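PDB 4O5A: LacI family transcription regulator from Bifidobacterium animalis subsp. lactis, which probably binds operator DNA and controls transcription in response to a small-molecule effector, as other LacI family regulators do. Local coordinates for residues A[280-285]-A[338-343]. Numbering follows the deposited sequence.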
loop_
_atom_site.group_PDB
_atom_site.type_symbol
_atom_site.label_atom_id
_atom_site.label_comp_id
_atom_site.label_asym_id
_atom_site.label_seq_id
_atom_site.Cartn_x
_atom_site.Cartn_y
_atom_site.Cartn_z
ATOM N N SER A 280 -23.173 -11.857 4.816
ATOM C CA SER A 280 -21.974 -11.578 5.603
ATOM C C SER A 280 -20.752 -11.561 4.702
ATOM O O SER A 280 -20.683 -12.321 3.734
ATOM C CB SER A 280 -21.777 -12.639 6.701
ATOM O OG SER A 280 -22.680 -12.442 7.771
ATOM N N ILE A 281 -19.785 -10.703 5.032
ATOM C CA ILE A 281 -18.560 -10.555 4.242
ATOM C C ILE A 281 -17.334 -10.586 5.148
ATOM O O ILE A 281 -17.318 -9.959 6.204
ATOM C CB ILE A 281 -18.567 -9.230 3.432
ATOM C CG1 ILE A 281 -19.612 -9.313 2.318
ATOM C CG2 ILE A 281 -17.197 -8.952 2.814
ATOM C CD1 ILE A 281 -19.783 -8.012 1.556
ATOM N N ILE A 282 -16.312 -11.333 4.731
ATOM C CA ILE A 282 -15.026 -11.364 5.424
ATOM C C ILE A 282 -13.905 -11.066 4.418
ATOM O O ILE A 282 -13.927 -11.556 3.284
ATOM C CB ILE A 282 -14.780 -12.736 6.073
ATOM C CG1 ILE A 282 -15.819 -12.991 7.155
ATOM C CG2 ILE A 282 -13.368 -12.827 6.683
ATOM C CD1 ILE A 282 -15.740 -14.386 7.754
ATOM N N SER A 283 -12.942 -10.253 4.844
ATOM C CA SER A 283 -11.737 -9.993 4.066
ATOM C C SER A 283 -10.600 -10.827 4.618
ATOM O O SER A 283 -10.354 -10.793 5.818
ATOM C CB SER A 283 -11.324 -8.529 4.206
ATOM O OG SER A 283 -10.088 -8.288 3.547
ATOM N N TRP A 284 -9.897 -11.545 3.744
ATOM C CA TRP A 284 -8.682 -12.262 4.133
ATOM C C TRP A 284 -7.566 -11.250 3.958
ATOM O O TRP A 284 -7.131 -10.982 2.836
ATOM C CB TRP A 284 -8.441 -13.454 3.198
ATOM C CG TRP A 284 -7.595 -14.549 3.786
ATOM C CD1 TRP A 284 -6.591 -14.412 4.680
ATOM C CD2 TRP A 284 -7.709 -15.955 3.508
ATOM N NE1 TRP A 284 -6.056 -15.655 4.985
ATOM C CE2 TRP A 284 -6.728 -16.603 4.287
ATOM C CE3 TRP A 284 -8.546 -16.713 2.693
ATOM C CZ2 TRP A 284 -6.567 -17.997 4.255
ATOM C CZ3 TRP A 284 -8.377 -18.098 2.666
ATOM C CH2 TRP A 284 -7.398 -18.718 3.445
ATOM N N GLY A 285 -7.106 -10.675 5.061
ATOM C CA GLY A 285 -6.157 -9.573 4.999
ATOM C C GLY A 285 -6.846 -8.332 5.529
ATOM O O GLY A 285 -8.020 -8.105 5.239
ATOM N N ALA A 338 -18.646 -5.203 11.782
ATOM C CA ALA A 338 -20.082 -5.187 11.558
ATOM C C ALA A 338 -20.555 -6.024 10.377
ATOM O O ALA A 338 -21.748 -6.325 10.278
ATOM C CB ALA A 338 -20.566 -3.751 11.417
ATOM N N SER A 339 -19.643 -6.421 9.493
ATOM C CA SER A 339 -20.049 -7.100 8.254
ATOM C C SER A 339 -20.337 -8.605 8.388
ATOM O O SER A 339 -20.679 -9.248 7.393
ATOM C CB SER A 339 -19.010 -6.873 7.141
ATOM O OG SER A 339 -17.844 -7.650 7.404
ATOM N N THR A 340 -20.182 -9.182 9.579
ATOM C CA THR A 340 -20.611 -10.571 9.786
ATOM C C THR A 340 -21.659 -10.603 10.873
ATOM O O THR A 340 -21.528 -9.897 11.875
ATOM C CB THR A 340 -19.445 -11.542 10.132
ATOM O OG1 THR A 340 -18.646 -10.981 11.174
ATOM C CG2 THR A 340 -18.553 -11.765 8.912
ATOM N N ALA A 341 -22.696 -11.408 10.658
ATOM C CA ALA A 341 -23.821 -11.503 11.588
ATOM C C ALA A 341 -24.567 -12.807 11.328
ATOM O O ALA A 341 -24.229 -13.522 10.389
ATOM C CB ALA A 341 -24.736 -10.288 11.398
ATOM N N PRO A 342 -25.576 -13.146 12.159
ATOM C CA PRO A 342 -26.269 -14.409 11.875
ATOM C C PRO A 342 -26.851 -14.515 10.468
ATOM O O PRO A 342 -27.230 -13.501 9.862
ATOM C CB PRO A 342 -27.393 -14.419 12.913
ATOM C CG PRO A 342 -26.766 -13.742 14.104
ATOM C CD PRO A 342 -25.964 -12.604 13.478
ATOM N N ALA A 343 -26.910 -15.744 9.958
ATOM C CA ALA A 343 -27.366 -15.983 8.596
ATOM C C ALA A 343 -28.848 -15.666 8.439
ATOM O O ALA A 343 -29.654 -15.959 9.324
ATOM C CB ALA A 343 -27.075 -17.414 8.183
HETATM O O HOH W 1 -25.424 -12.624 7.483
#
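Ser280 reaches from the start of strand 280-284 into the loop 338-343. Ser280 CA lies 3.2 Å from Ser339 O, a CA-H...O contact. Its CB comes next, packed near that same oxygen and Thr340 CA. Ser280 OG stands beside the backbone N, anti to the carbonyl carbon (chi1 -75°), and there accepts a hydrogen bond from Ala341 N at 3.1 Å. A water lies 2.8 Å from Ser280 OG in a hydrogen bond; it can also donate to Pro342 O, which links the strand to the loop. An alanine in place of Ser280 would probably leave Ala341 N without this acceptor and break the water link.

Strand 280-284 is an inner strand of the mixed sheet in the C-terminal subdomain of the periplasmic binding protein-like fold. Strand 252-255 flanks it on one edge, and strand 298-301 continues the sheet on the other. On the side of strand 298-301, Ser339 takes both polar backbone atoms of Ile281, one with its carbonyl and one with its hydroxyl. Ile281 N donates to Ser339 O at 2.9 Å. Ser339 OG donates to Ile281 O at 2.7 Å, tilted 24° from the carbonyl plane, and accepts a hydrogen bond from Thr298 N.

Thr340 turns its methyl to the strand. Thr340 CG2 sits 3.5 Å from Ile282 CG1, a tight carbon contact. Thr340 OG1 hydrogen-bonds to His185 NE2 and Thr298 OG1, while Ile282 also packs on Met182 and Leu186 of helix 175-188.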